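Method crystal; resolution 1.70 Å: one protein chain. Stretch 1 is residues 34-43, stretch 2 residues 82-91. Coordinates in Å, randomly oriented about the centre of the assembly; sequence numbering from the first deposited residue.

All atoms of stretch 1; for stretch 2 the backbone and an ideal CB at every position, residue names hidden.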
# COMPACT_ATOMS: atom_id res chain seq x y z
N LEU A 34 -7.51 -24.91 8.40
CA LEU A 34 -7.97 -23.57 8.78
C LEU A 34 -7.31 -22.46 7.95
O LEU A 34 -7.96 -21.44 7.60
CB LEU A 34 -7.73 -23.31 10.27
CG LEU A 34 -8.68 -24.10 11.15
CD1 LEU A 34 -8.10 -24.34 12.58
CD2 LEU A 34 -10.14 -23.43 11.21
N TYR A 35 -6.03 -22.66 7.66
CA TYR A 35 -5.29 -21.64 6.89
C TYR A 35 -5.77 -21.60 5.47
O TYR A 35 -5.94 -20.52 4.87
CB TYR A 35 -3.81 -21.93 6.86
CG TYR A 35 -3.05 -22.06 8.21
CD1 TYR A 35 -3.54 -21.53 9.39
CD2 TYR A 35 -1.88 -22.75 8.26
CE1 TYR A 35 -2.87 -21.71 10.57
CE2 TYR A 35 -1.16 -22.90 9.44
CZ TYR A 35 -1.64 -22.36 10.60
OH TYR A 35 -0.98 -22.54 11.84
N LEU A 36 -6.09 -22.77 4.93
CA LEU A 36 -6.74 -22.87 3.62
C LEU A 36 -8.11 -22.27 3.58
O LEU A 36 -8.49 -21.54 2.62
CB LEU A 36 -6.78 -24.33 3.19
CG LEU A 36 -7.20 -24.52 1.70
CD1 LEU A 36 -6.14 -23.91 0.68
CD2 LEU A 36 -7.39 -26.04 1.43
N GLN A 37 -8.90 -22.55 4.62
CA GLN A 37 -10.22 -22.01 4.70
C GLN A 37 -10.22 -20.46 4.74
O GLN A 37 -11.05 -19.80 4.12
CB GLN A 37 -10.92 -22.55 5.92
CG GLN A 37 -12.36 -22.05 6.02
CD GLN A 37 -13.02 -22.41 7.39
OE1 GLN A 37 -12.48 -23.21 8.18
NE2 GLN A 37 -14.15 -21.74 7.69
N ALA A 38 -9.31 -19.89 5.52
CA ALA A 38 -9.08 -18.44 5.52
C ALA A 38 -8.74 -17.87 4.14
O ALA A 38 -9.36 -16.91 3.70
CB ALA A 38 -7.99 -18.01 6.56
N LYS A 39 -7.75 -18.48 3.49
CA LYS A 39 -7.43 -18.05 2.14
C LYS A 39 -8.66 -18.07 1.20
O LYS A 39 -8.93 -17.07 0.53
CB LYS A 39 -6.37 -18.98 1.61
CG LYS A 39 -6.12 -18.76 0.13
CD LYS A 39 -5.11 -19.77 -0.33
CE LYS A 39 -5.52 -20.76 -1.23
NZ LYS A 39 -4.35 -21.39 -2.04
N GLN A 40 -9.37 -19.19 1.16
CA GLN A 40 -10.43 -19.40 0.16
C GLN A 40 -11.64 -18.52 0.47
O GLN A 40 -12.24 -17.94 -0.45
CB GLN A 40 -10.77 -20.90 0.04
CG GLN A 40 -9.56 -21.69 -0.47
CD GLN A 40 -9.86 -23.10 -0.89
OE1 GLN A 40 -10.72 -23.76 -0.33
NE2 GLN A 40 -9.07 -23.59 -1.84
N SER A 41 -11.94 -18.35 1.72
CA SER A 41 -13.10 -17.56 2.10
C SER A 41 -12.86 -16.06 1.86
O SER A 41 -13.77 -15.36 1.41
CB SER A 41 -13.46 -17.76 3.55
OG SER A 41 -14.07 -19.02 3.68
N LEU A 42 -11.68 -15.58 2.20
CA LEU A 42 -11.37 -14.17 1.99
C LEU A 42 -11.43 -13.89 0.50
O LEU A 42 -12.10 -12.93 0.07
CB LEU A 42 -9.98 -13.84 2.52
CG LEU A 42 -9.53 -12.39 2.35
CD1 LEU A 42 -10.50 -11.36 2.99
CD2 LEU A 42 -8.04 -12.25 2.81
N PHE A 43 -10.70 -14.69 -0.28
CA PHE A 43 -10.62 -14.40 -1.71
C PHE A 43 -11.91 -14.64 -2.51
O PHE A 43 -12.14 -13.94 -3.49
CB PHE A 43 -9.47 -15.12 -2.34
CG PHE A 43 -8.17 -14.47 -2.09
CD1 PHE A 43 -7.22 -15.07 -1.28
CD2 PHE A 43 -7.89 -13.23 -2.65
CE1 PHE A 43 -5.99 -14.44 -1.06
CE2 PHE A 43 -6.68 -12.65 -2.50
CZ PHE A 43 -5.72 -13.24 -1.69
N UNK A 82 -16.66 -15.04 10.09
CA UNK A 82 -15.93 -16.22 9.68
C UNK A 82 -14.45 -16.14 9.95
O UNK A 82 -13.84 -17.06 10.53
CB UNK A 82 -16.16 -16.48 8.19
N UNK A 83 -13.85 -15.02 9.58
CA UNK A 83 -12.42 -14.88 9.81
C UNK A 83 -12.12 -14.83 11.30
O UNK A 83 -11.12 -15.32 11.74
CB UNK A 83 -11.88 -13.63 9.12
N UNK A 84 -12.93 -14.16 12.08
CA UNK A 84 -12.71 -14.09 13.54
C UNK A 84 -12.84 -15.51 14.18
O UNK A 84 -12.04 -15.92 15.01
CB UNK A 84 -13.71 -13.13 14.18
N UNK A 85 -13.81 -16.28 13.73
CA UNK A 85 -13.98 -17.67 14.18
C UNK A 85 -12.75 -18.50 13.85
O UNK A 85 -12.24 -19.19 14.69
CB UNK A 85 -15.22 -18.30 13.54
N UNK A 86 -12.25 -18.32 12.65
CA UNK A 86 -11.04 -19.02 12.24
C UNK A 86 -9.84 -18.63 13.12
O UNK A 86 -9.11 -19.49 13.59
CB UNK A 86 -10.74 -18.72 10.77
N UNK A 87 -9.67 -17.33 13.36
CA UNK A 87 -8.61 -16.81 14.18
C UNK A 87 -8.66 -17.42 15.57
O UNK A 87 -7.66 -17.86 16.08
CB UNK A 87 -8.69 -15.28 14.26
N UNK A 88 -9.86 -17.45 16.19
CA UNK A 88 -9.98 -17.95 17.52
C UNK A 88 -9.72 -19.49 17.57
O UNK A 88 -9.14 -19.98 18.51
CB UNK A 88 -11.37 -17.61 18.07
N UNK A 89 -10.11 -20.22 16.56
CA UNK A 89 -9.93 -21.69 16.54
C UNK A 89 -8.42 -21.95 16.39
O UNK A 89 -7.85 -22.77 17.16
CB UNK A 89 -10.72 -22.35 15.41
N UNK A 90 -7.79 -21.21 15.47
CA UNK A 90 -6.31 -21.34 15.27
C UNK A 90 -5.61 -21.08 16.60
O UNK A 90 -4.76 -21.84 17.03
CB UNK A 90 -5.80 -20.37 14.21
N UNK A 91 -6.00 -20.02 17.31
CA UNK A 91 -5.30 -19.63 18.51
C UNK A 91 -5.37 -20.67 19.65
O UNK A 91 -4.52 -20.68 20.51
CB UNK A 91 -5.87 -18.29 19.00

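Two helices run nearly antiparallel, 165° between their directions and their axes 10.2 Å apart at closest approach. Every position of 82-91 has helical phi and psi, so backbone angles choose little here; the direction of each CA-to-CB bond and what stretch 1 sets before it must do the choosing.

Position 82 points toward stretch 1, yet nothing lies within 5.5 Å of its ideal CB, so only a long side chain would arrive. What waits there is polar: the amide of Gln37 and the hydroxyl of Ser41, one turn apart on the same helix. A long side chain ending in an acceptor suits, Glu or Gln. The residue is Glu82, extended with chi1 and chi2 both t. Its OE2 takes two hydrogen bonds, from Gln37 NE2 at 2.9 Å and from Ser41 OG at 2.7 Å, so one carboxylate oxygen ties together two successive turns of the partner helix.

Position 83 points sideways, again with an empty neighbourhood at CB, but the CA atoms of 83 and Ala38 are 6.5 Å apart. The small side chain of Ala38 leaves room, and Leu42 adds a methyl surface beyond. A branched or long apolar chain, Leu or Met, could bend in. Leu83 (chi1 m, chi2 t) does so: CD2 lies 4.4 Å from Ala38 CB, and CD1 lies 4.4 Å from Leu42 CD1.

Positions 84 and 85 are out of reach, and stretch 1 sets no demand on them; they are Leu84 and Ser85.

Position 86 points toward the partner, its ideal CB 4.8 Å from Leu34 CD2 and 5.1 Å from Ala38 CB. The CA atoms of 86 and Leu34 are 6.5 Å apart, so a medium aliphatic residue fits: Ile, Leu, Val or Met. Ile86 uses both branches. CG2 packs 3.8 Å from Leu34 O and 4.3 Å from Leu34 CD2. Both CG2 and CD1 touch Ala38 CB, at 4.3 and 4.2 Å, and CD1 comes to 3.7 Å from Gln37 CD, lying against the amide end of the residue that bonds to Glu82.

Position 87 points away and 88 is out of reach, leaving both free of stretch 1; they are Ser87 and Asn88.

Position 89 points toward Leu34, with CD1 only 4.3 Å from the ideal CB. A short side chain offering a methyl would serve, such as Ala, Val or Thr. Thr89 brings CG2 to 3.6 Å from Leu34 CD1, and its OG1 sits 3.0 Å from Ser85 O, on its own helix.

Position 90 also points toward stretch 1; Leu34 CD1 and Tyr35 CE1 each lie 4.9 Å from its ideal CB. This apolar setting favours Ile, Leu, Val or Met. Ile90 places CG1 4.0 Å from Leu34 CB and sends CD1 to the edge of the Tyr35 ring, near its plane, 3.9 Å from Tyr35 CD1.

Position 91 is out of reach and unconstrained here; it is Ala91. The rule that emerges is an apolar seam flanked on one side by a carboxylate that takes two hydrogen bonds from the partner helix.

Stretch 2, residues 82-91: ELLSISNTIA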
# COMPACT_ATOMS: atom_id res chain seq x y z
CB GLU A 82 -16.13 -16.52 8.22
CG GLU A 82 -15.35 -17.82 7.81
CD GLU A 82 -15.65 -18.34 6.42
OE1 GLU A 82 -16.40 -17.68 5.64
OE2 GLU A 82 -15.15 -19.45 6.15
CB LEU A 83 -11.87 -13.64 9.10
CG LEU A 83 -11.93 -13.79 7.58
CD1 LEU A 83 -11.86 -12.36 7.00
CD2 LEU A 83 -10.77 -14.64 7.14
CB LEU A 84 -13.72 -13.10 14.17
CG LEU A 84 -13.41 -12.79 15.63
CD1 LEU A 84 -11.97 -12.20 15.77
CD2 LEU A 84 -14.44 -11.81 16.22
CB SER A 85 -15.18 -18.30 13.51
OG SER A 85 -16.30 -17.67 14.14
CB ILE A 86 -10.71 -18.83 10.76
CG1 ILE A 86 -11.70 -19.56 9.86
CG2 ILE A 86 -9.31 -19.31 10.43
CD1 ILE A 86 -11.60 -19.11 8.41
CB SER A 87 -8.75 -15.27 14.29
OG SER A 87 -7.73 -14.72 15.06
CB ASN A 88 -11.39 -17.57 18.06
CG ASN A 88 -11.42 -16.16 18.53
OD1 ASN A 88 -10.37 -15.62 18.92
ND2 ASN A 88 -12.62 -15.52 18.48
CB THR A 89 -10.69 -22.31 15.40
OG1 THR A 89 -12.09 -22.05 15.61
CG2 THR A 89 -10.41 -23.82 15.34
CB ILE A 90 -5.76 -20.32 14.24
CG1 ILE A 90 -6.25 -20.69 12.85
CG2 ILE A 90 -4.21 -20.28 14.24
CD1 ILE A 90 -5.98 -19.68 11.73
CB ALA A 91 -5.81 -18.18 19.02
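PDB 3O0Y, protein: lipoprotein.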